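Local structure of glutathione S-transferase 2 (Heligmosomoides polygyrus, 1TW9) at residues N10-E16 / R201-F206; Y98-M102 / A128-F132. The protein probably catalyses the conjugation of glutathione to electrophilic substrates RX, giving S-substituted glutathione, a halide anion and a proton. All coordinates share one frame; numbering follows the deposited sequence.

In the fold
Contact 1 joins the two domains of the glutathione transferase fold, setting the loop after strand 4-9 of the thioredoxin-like N-terminal domain against the C-terminal tail. Contact 2 lies inside the helical domain, where helix 82-101 meets helix 119-142, and along the chain it is nested within the loop that contact 1 closes. Their centres are about 21 Å apart and their nearest atoms about 6 Å, without touching. Helix 155-170 serves both: Glu162 pairs with Arg201 of contact 1, and the next residue, His163, bonds the hydroxyl of Tyr98 in contact 2. The crystal is the apo form; in related transferases the loop after the first strand borders the glutathione site.

Contact 1. Residues N10-E16 / R201-F206; sequences NGRGAGE and RPETPF
The Phe206 ring lies over Gly11, whose CA makes a CH-pi contact 4.0 Å from the ring centroid. Phe206 CG sits between its backbone N and carbonyl carbon (chi1 77°), which swings the ring back over the loop although its CB points away from it. The C-terminal carboxylate is gripped at both oxygens: Arg12 N gives Phe206 OXT a nearly straight bond of 2.8 Å (164° at the hydrogen), while Gly13 N reaches Phe206 O at 2.9 Å. Thr204 OG1 donates to OXT as well. OXT also sits over the middle of one face of the Arg12 guanidinium, a long salt bridge of charge alone, no N-H pointing at it. Arg12 NH1 donates to Thr204 O, 2.8 Å away, and to a water held by Pro202 O. Next to it, Arg12 CD rests on the face of the Arg201 guanidinium, 3.5 Å from Arg201 CZ. In its own plane, Arg201 NH2 meets Glu16 OE2 at 2.8 Å, from above the carboxylate; OE2 is held too by Trp197 NE1, and Glu162 is a second acid for Arg201. The chemistry implies a tail whose terminal carboxylate is received by backbone N-H groups and lies near an arginine, with acidic groups probably offsetting the two neighbouring arginines.

Contact 2. Residues Y98-M102 / A128-F132; sequences YRAEM and ARTKF
Two helices run antiparallel here, Tyr98 CA lying 6.3 Å from Phe132 CA and Met102 CA 6.0 Å from Ala128 CA. They are helices 82-101 and 119-142 of the all-helical C-terminal domain of the glutathione transferase fold. An offset stack holds the buried end: the rings of Tyr98 and Phe132 face each other with planes only 8° apart and centroids 4.4 Å apart. Phe132 CG is anti to the backbone N (chi1 -179°), and Phe132 CB presses on Tyr98 CD1 at 3.5 Å while the ring lies across the tyrosine face. The other end of the Tyr98 ring, at CE1, brushes Ala128 CB and Arg129 CA, and its OH bonds His163 and Tyr174. An alanine in place of Tyr98 is likely to open a gap against Phe132 and leave His163 and Tyr174 without their shared hydroxyl partner. At the end of helix 82-101 the fit is tight, Met102 CB meeting Ala128 CB at 3.5 Å, before the methionine chain turns off toward helix 155-170. On the exposed side Lys131 bends at chi3 to bring NZ to both carboxylate oxygens of Glu101. In this salt bridge Lys131 NZ reaches Glu101 OE1 on its syn side at 2.8 Å; the bond to OE2 is weak. A water hydrogen-bonds to both Glu101 OE2 and Ala128 O, lying 2.8 Å from that carbonyl oxygen and in the plane of the Tyr98 ring, at its edge.

Contact 1. Residues N10-E16 / R201-F206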
ATOM      1  N   ASN A  10       5.240 -17.459 -13.507  1.00 30.09           N
ATOM      2  CA  ASN A  10       6.337 -17.239 -14.454  1.00 29.42           C
ATOM      3  C   ASN A  10       6.056 -16.022 -15.287  1.00 29.69           C
ATOM      4  O   ASN A  10       5.682 -16.094 -16.443  1.00 30.04           O
ATOM      5  CB  ASN A  10       6.633 -18.441 -15.380  1.00 29.77           C
ATOM      6  CG  ASN A  10       7.867 -18.232 -16.209  1.00 28.13           C
ATOM      7  OD1 ASN A  10       8.692 -17.410 -15.874  1.00 30.44           O
ATOM      8  ND2 ASN A  10       7.988 -18.987 -17.298  1.00 27.15           N
ATOM      9  N   GLY A  11       6.272 -14.896 -14.653  1.00 31.14           N
ATOM     10  CA  GLY A  11       6.205 -13.627 -15.281  1.00 30.48           C
ATOM     11  C   GLY A  11       6.712 -12.530 -14.393  1.00 30.74           C
ATOM     12  O   GLY A  11       7.009 -12.738 -13.248  1.00 30.48           O
ATOM     13  N   ARG A  12       6.776 -11.341 -14.977  1.00 31.55           N
ATOM     14  CA  ARG A  12       7.230 -10.143 -14.267  1.00 31.11           C
ATOM     15  C   ARG A  12       6.104  -9.790 -13.300  1.00 32.68           C
ATOM     16  O   ARG A  12       6.202 -10.063 -12.117  1.00 33.20           O
ATOM     17  CB  ARG A  12       7.552  -8.968 -15.232  1.00 31.88           C
ATOM     18  CG  ARG A  12       8.680  -9.290 -16.197  1.00 31.24           C
ATOM     19  CD  ARG A  12       9.010  -8.147 -17.116  1.00 32.99           C
ATOM     20  NE  ARG A  12       7.832  -7.725 -17.897  1.00 40.41           N
ATOM     21  CZ  ARG A  12       7.396  -8.373 -18.954  1.00 37.57           C
ATOM     22  NH1 ARG A  12       8.088  -9.394 -19.402  1.00 38.11           N
ATOM     23  NH2 ARG A  12       6.339  -7.960 -19.638  1.00 39.67           N
ATOM     24  N   GLY A  13       5.047  -9.170 -13.807  1.00 32.98           N
ATOM     25  CA  GLY A  13       3.823  -8.973 -13.055  1.00 33.42           C
ATOM     26  C   GLY A  13       4.044  -8.355 -11.714  1.00 33.05           C
ATOM     27  O   GLY A  13       4.847  -7.443 -11.568  1.00 33.90           O
ATOM     28  N   ALA A  14       3.343  -8.890 -10.723  1.00 32.83           N
ATOM     29  CA  ALA A  14       3.416  -8.448  -9.349  1.00 33.60           C
ATOM     30  C   ALA A  14       4.636  -8.864  -8.587  1.00 32.68           C
ATOM     31  O   ALA A  14       4.850  -8.377  -7.490  1.00 33.81           O
ATOM     32  CB  ALA A  14       2.147  -8.908  -8.600  1.00 34.70           C
ATOM     33  N   GLY A  15       5.434  -9.783  -9.147  1.00 32.78           N
ATOM     34  CA  GLY A  15       6.641 -10.289  -8.491  1.00 32.92           C
ATOM     35  C   GLY A  15       7.900  -9.478  -8.824  1.00 32.28           C
ATOM     36  O   GLY A  15       8.858  -9.473  -8.089  1.00 33.92           O
ATOM     37  N   GLU A  16       7.858  -8.712  -9.913  1.00 32.64           N
ATOM     38  CA  GLU A  16       9.063  -8.160 -10.496  1.00 30.59           C
ATOM     39  C   GLU A  16       9.731  -7.094  -9.629  1.00 32.10           C
ATOM     40  O   GLU A  16      10.933  -7.037  -9.594  1.00 32.58           O
ATOM     41  CB  GLU A  16       8.785  -7.609 -11.860  1.00 31.77           C
ATOM     42  CG  GLU A  16       9.996  -7.189 -12.681  1.00 29.97           C
ATOM     43  CD  GLU A  16      10.966  -8.282 -13.027  1.00 31.84           C
ATOM     44  OE1 GLU A  16      10.670  -9.477 -12.839  1.00 34.06           O
ATOM     45  OE2 GLU A  16      12.050  -7.932 -13.544  1.00 31.82           O
ATOM     46  N   ARG A 201      16.705 -11.988 -17.127  1.00 30.56           N
ATOM     47  CA  ARG A 201      15.472 -12.546 -16.582  1.00 29.30           C
ATOM     48  C   ARG A 201      14.803 -13.361 -17.677  1.00 29.01           C
ATOM     49  O   ARG A 201      15.042 -13.126 -18.842  1.00 27.76           O
ATOM     50  CB  ARG A 201      14.542 -11.464 -16.070  1.00 30.15           C
ATOM     51  CG  ARG A 201      14.120 -10.529 -17.099  1.00 29.60           C
ATOM     52  CD  ARG A 201      13.301  -9.422 -16.499  1.00 31.90           C
ATOM     53  NE  ARG A 201      12.942  -8.499 -17.546  1.00 29.96           N
ATOM     54  CZ  ARG A 201      12.423  -7.321 -17.330  1.00 33.37           C
ATOM     55  NH1 ARG A 201      12.165  -6.535 -18.371  1.00 35.66           N
ATOM     56  NH2 ARG A 201      12.170  -6.891 -16.123  1.00 35.21           N
ATOM     57  N   PRO A 202      13.940 -14.300 -17.301  1.00 27.71           N
ATOM     58  CA  PRO A 202      13.106 -15.016 -18.272  1.00 27.85           C
ATOM     59  C   PRO A 202      12.261 -14.064 -19.070  1.00 28.39           C
ATOM     60  O   PRO A 202      11.721 -13.103 -18.474  1.00 28.05           O
ATOM     61  CB  PRO A 202      12.242 -15.907 -17.382  1.00 28.33           C
ATOM     62  CG  PRO A 202      13.093 -16.147 -16.155  1.00 29.54           C
ATOM     63  CD  PRO A 202      13.717 -14.809 -15.924  1.00 29.75           C
ATOM     64  N   GLU A 203      12.194 -14.279 -20.365  1.00 28.50           N
ATOM     65  CA  GLU A 203      11.371 -13.442 -21.229  1.00 30.26           C
ATOM     66  C   GLU A 203       9.959 -13.985 -21.207  1.00 29.27           C
ATOM     67  O   GLU A 203       9.695 -15.074 -21.710  1.00 28.60           O
ATOM     68  CB  GLU A 203      11.879 -13.456 -22.650  1.00 31.42           C
ATOM     69  CG  GLU A 203      13.233 -12.819 -22.874  1.00 35.43           C
ATOM     70  CD  GLU A 203      13.687 -12.971 -24.320  1.00 37.04           C
ATOM     71  OE1 GLU A 203      12.826 -12.771 -25.241  1.00 47.75           O
ATOM     72  OE2 GLU A 203      14.885 -13.341 -24.558  1.00 45.19           O
ATOM     73  N   THR A 204       9.039 -13.208 -20.639  1.00 27.81           N
ATOM     74  CA  THR A 204       7.675 -13.682 -20.454  1.00 28.98           C
ATOM     75  C   THR A 204       6.729 -12.627 -21.004  1.00 30.43           C
ATOM     76  O   THR A 204       7.097 -11.459 -21.062  1.00 31.88           O
ATOM     77  CB  THR A 204       7.330 -13.907 -18.964  1.00 28.21           C
ATOM     78  OG1 THR A 204       7.746 -12.787 -18.177  1.00 28.09           O
ATOM     79  CG2 THR A 204       8.151 -15.048 -18.386  1.00 28.55           C
ATOM     80  N   PRO A 205       5.526 -13.033 -21.365  1.00 31.91           N
ATOM     81  CA  PRO A 205       4.551 -12.103 -21.929  1.00 33.31           C
ATOM     82  C   PRO A 205       3.937 -11.122 -20.933  1.00 34.37           C
ATOM     83  O   PRO A 205       3.317 -10.131 -21.359  1.00 34.59           O
ATOM     84  CB  PRO A 205       3.508 -13.051 -22.540  1.00 33.23           C
ATOM     85  CG  PRO A 205       3.532 -14.157 -21.671  1.00 34.29           C
ATOM     86  CD  PRO A 205       5.006 -14.411 -21.360  1.00 33.01           C
ATOM     87  N   PHE A 206       4.082 -11.373 -19.638  1.00 33.55           N
ATOM     88  CA  PHE A 206       3.619 -10.423 -18.615  1.00 34.53           C
ATOM     89  C   PHE A 206       4.616 -10.388 -17.505  1.00 34.01           C
ATOM     90  O   PHE A 206       4.491  -9.482 -16.652  1.00 34.60           O
ATOM     91  CB  PHE A 206       2.250 -10.806 -18.030  1.00 36.39           C
ATOM     92  CG  PHE A 206       2.305 -11.943 -17.024  1.00 39.40           C
ATOM     93  CD1 PHE A 206       2.405 -11.669 -15.645  1.00 42.40           C
ATOM     94  CD2 PHE A 206       2.310 -13.260 -17.436  1.00 40.52           C
ATOM     95  CE1 PHE A 206       2.473 -12.699 -14.715  1.00 38.97           C
ATOM     96  CE2 PHE A 206       2.388 -14.310 -16.490  1.00 39.54           C
ATOM     97  CZ  PHE A 206       2.474 -14.006 -15.117  1.00 38.31           C
ATOM     98  OXT PHE A 206       5.539 -11.198 -17.489  1.00 32.57           O
TER
HETATM   99  O   HOH W   1      10.418 -10.689 -19.243  1.00 29.17           O

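Contact 2. Residues Y98-M102 / A128-F132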
ATOM      1  N   TYR A  98      -3.599   4.498 -10.421  1.00 30.64           N
ATOM      2  CA  TYR A  98      -3.469   4.575 -11.850  1.00 30.67           C
ATOM      3  C   TYR A  98      -3.676   3.238 -12.537  1.00 30.48           C
ATOM      4  O   TYR A  98      -4.444   3.168 -13.527  1.00 30.01           O
ATOM      5  CB  TYR A  98      -2.118   5.209 -12.216  1.00 30.82           C
ATOM      6  CG  TYR A  98      -1.535   4.756 -13.483  1.00 31.32           C
ATOM      7  CD1 TYR A  98      -1.984   5.263 -14.712  1.00 31.59           C
ATOM      8  CD2 TYR A  98      -0.483   3.841 -13.481  1.00 33.11           C
ATOM      9  CE1 TYR A  98      -1.428   4.849 -15.885  1.00 32.25           C
ATOM     10  CE2 TYR A  98       0.082   3.430 -14.615  1.00 31.45           C
ATOM     11  CZ  TYR A  98      -0.359   3.966 -15.841  1.00 30.30           C
ATOM     12  OH  TYR A  98       0.183   3.538 -17.022  1.00 32.75           O
ATOM     13  N   ARG A  99      -3.090   2.156 -12.027  1.00 30.01           N
ATOM     14  CA  ARG A  99      -3.295   0.817 -12.623  1.00 31.27           C
ATOM     15  C   ARG A  99      -4.759   0.373 -12.615  1.00 32.77           C
ATOM     16  O   ARG A  99      -5.254  -0.270 -13.562  1.00 32.54           O
ATOM     17  CB  ARG A  99      -2.393  -0.231 -11.929  1.00 30.83           C
ATOM     18  CG  ARG A  99      -0.933  -0.147 -12.397  1.00 32.11           C
ATOM     19  CD  ARG A  99      -0.742  -0.646 -13.856  1.00 33.46           C
ATOM     20  NE  ARG A  99      -0.305  -2.037 -13.782  1.00 34.72           N
ATOM     21  CZ  ARG A  99      -0.601  -3.013 -14.610  1.00 36.96           C
ATOM     22  NH1 ARG A  99      -1.339  -2.834 -15.697  1.00 37.69           N
ATOM     23  NH2 ARG A  99      -0.133  -4.221 -14.336  1.00 37.78           N
ATOM     24  N   ALA A 100      -5.460   0.716 -11.553  1.00 33.98           N
ATOM     25  CA  ALA A 100      -6.887   0.496 -11.479  1.00 34.44           C
ATOM     26  C   ALA A 100      -7.623   1.192 -12.623  1.00 35.18           C
ATOM     27  O   ALA A 100      -8.497   0.601 -13.266  1.00 34.22           O
ATOM     28  CB  ALA A 100      -7.393   0.990 -10.178  1.00 34.91           C
ATOM     29  N   GLU A 101      -7.275   2.450 -12.876  1.00 35.78           N
ATOM     30  CA  GLU A 101      -7.877   3.221 -13.986  1.00 36.35           C
ATOM     31  C   GLU A 101      -7.581   2.650 -15.379  1.00 36.37           C
ATOM     32  O   GLU A 101      -8.411   2.723 -16.275  1.00 36.46           O
ATOM     33  CB  GLU A 101      -7.412   4.687 -13.923  1.00 36.49           C
ATOM     34  CG  GLU A 101      -7.920   5.443 -12.694  1.00 36.66           C
ATOM     35  CD  GLU A 101      -7.640   6.946 -12.725  1.00 37.01           C
ATOM     36  OE1 GLU A 101      -7.664   7.578 -11.636  1.00 37.79           O
ATOM     37  OE2 GLU A 101      -7.403   7.506 -13.821  1.00 37.51           O
ATOM     38  N   MET A 102      -6.389   2.091 -15.551  1.00 37.17           N
ATOM     39  CA  MET A 102      -5.922   1.649 -16.832  1.00 36.69           C
ATOM     40  C   MET A 102      -5.535   0.178 -16.725  1.00 37.30           C
ATOM     41  O   MET A 102      -6.378  -0.735 -16.843  1.00 37.10           O
ATOM     42  CB  MET A 102      -4.759   2.573 -17.245  1.00 37.14           C
ATOM     43  CG  MET A 102      -3.489   1.918 -17.694  1.00 37.41           C
ATOM     44  SD  MET A 102      -2.655   0.765 -16.563  1.00 40.69           S
ATOM     45  CE  MET A 102      -1.652  -0.074 -17.810  1.00 37.67           C
ATOM     46  N   ALA A 128      -5.252   7.932 -18.815  1.00 34.92           N
ATOM     47  CA  ALA A 128      -4.784   7.521 -17.498  1.00 33.56           C
ATOM     48  C   ALA A 128      -3.371   7.939 -17.362  1.00 34.60           C
ATOM     49  O   ALA A 128      -2.986   8.472 -16.291  1.00 33.04           O
ATOM     50  CB  ALA A 128      -4.927   6.019 -17.317  1.00 34.64           C
ATOM     51  N   ARG A 129      -2.572   7.703 -18.408  1.00 32.99           N
ATOM     52  CA  ARG A 129      -1.171   7.994 -18.254  1.00 33.93           C
ATOM     53  C   ARG A 129      -0.883   9.489 -18.254  1.00 32.91           C
ATOM     54  O   ARG A 129       0.001   9.935 -17.540  1.00 31.66           O
ATOM     55  CB  ARG A 129      -0.323   7.163 -19.222  1.00 35.61           C
ATOM     56  CG  ARG A 129      -0.250   7.643 -20.581  1.00 32.38           C
ATOM     57  CD  ARG A 129       0.641   8.875 -20.784  1.00 34.69           C
ATOM     58  NE  ARG A 129       1.145   8.960 -22.165  1.00 36.11           N
ATOM     59  CZ  ARG A 129       0.565   9.573 -23.162  1.00 32.80           C
ATOM     60  NH1 ARG A 129      -0.643  10.103 -23.068  1.00 37.05           N
ATOM     61  NH2 ARG A 129       1.167   9.598 -24.343  1.00 36.40           N
ATOM     62  N   THR A 130      -1.676  10.308 -18.964  1.00 32.46           N
ATOM     63  CA  THR A 130      -1.479  11.750 -18.852  1.00 31.88           C
ATOM     64  C   THR A 130      -1.616  12.274 -17.401  1.00 32.34           C
ATOM     65  O   THR A 130      -0.792  13.083 -16.926  1.00 31.97           O
ATOM     66  CB  THR A 130      -2.489  12.459 -19.754  1.00 31.41           C
ATOM     67  OG1 THR A 130      -2.230  12.124 -21.131  1.00 31.57           O
ATOM     68  CG2 THR A 130      -2.422  14.043 -19.721  1.00 31.92           C
ATOM     69  N   LYS A 131      -2.658  11.819 -16.706  1.00 30.42           N
ATOM     70  CA  LYS A 131      -2.878  12.192 -15.338  1.00 32.50           C
ATOM     71  C   LYS A 131      -1.755  11.688 -14.426  1.00 31.76           C
ATOM     72  O   LYS A 131      -1.115  12.487 -13.735  1.00 31.52           O
ATOM     73  CB  LYS A 131      -4.198  11.632 -14.856  1.00 32.79           C
ATOM     74  CG  LYS A 131      -4.559  12.124 -13.455  1.00 36.22           C
ATOM     75  CD  LYS A 131      -6.063  11.958 -13.169  1.00 36.61           C
ATOM     76  CE  LYS A 131      -6.520  10.497 -13.282  1.00 40.75           C
ATOM     77  NZ  LYS A 131      -7.911  10.178 -12.735  1.00 40.62           N
ATOM     78  N   PHE A 132      -1.478  10.390 -14.466  1.00 30.67           N
ATOM     79  CA  PHE A 132      -0.426   9.806 -13.652  1.00 31.36           C
ATOM     80  C   PHE A 132       0.991  10.298 -13.954  1.00 31.25           C
ATOM     81  O   PHE A 132       1.740  10.656 -13.044  1.00 30.32           O
ATOM     82  CB  PHE A 132      -0.421   8.290 -13.792  1.00 30.86           C
ATOM     83  CG  PHE A 132       0.614   7.618 -12.980  1.00 31.40           C
ATOM     84  CD1 PHE A 132       1.585   6.874 -13.600  1.00 31.31           C
ATOM     85  CD2 PHE A 132       0.550   7.672 -11.587  1.00 33.06           C
ATOM     86  CE1 PHE A 132       2.530   6.195 -12.821  1.00 34.37           C
ATOM     87  CE2 PHE A 132       1.503   7.025 -10.809  1.00 33.27           C
ATOM     88  CZ  PHE A 132       2.518   6.329 -11.452  1.00 32.82           C
TER
HETATM   89  O   HOH W   2      -4.379   8.041 -13.925  1.00 35.82           O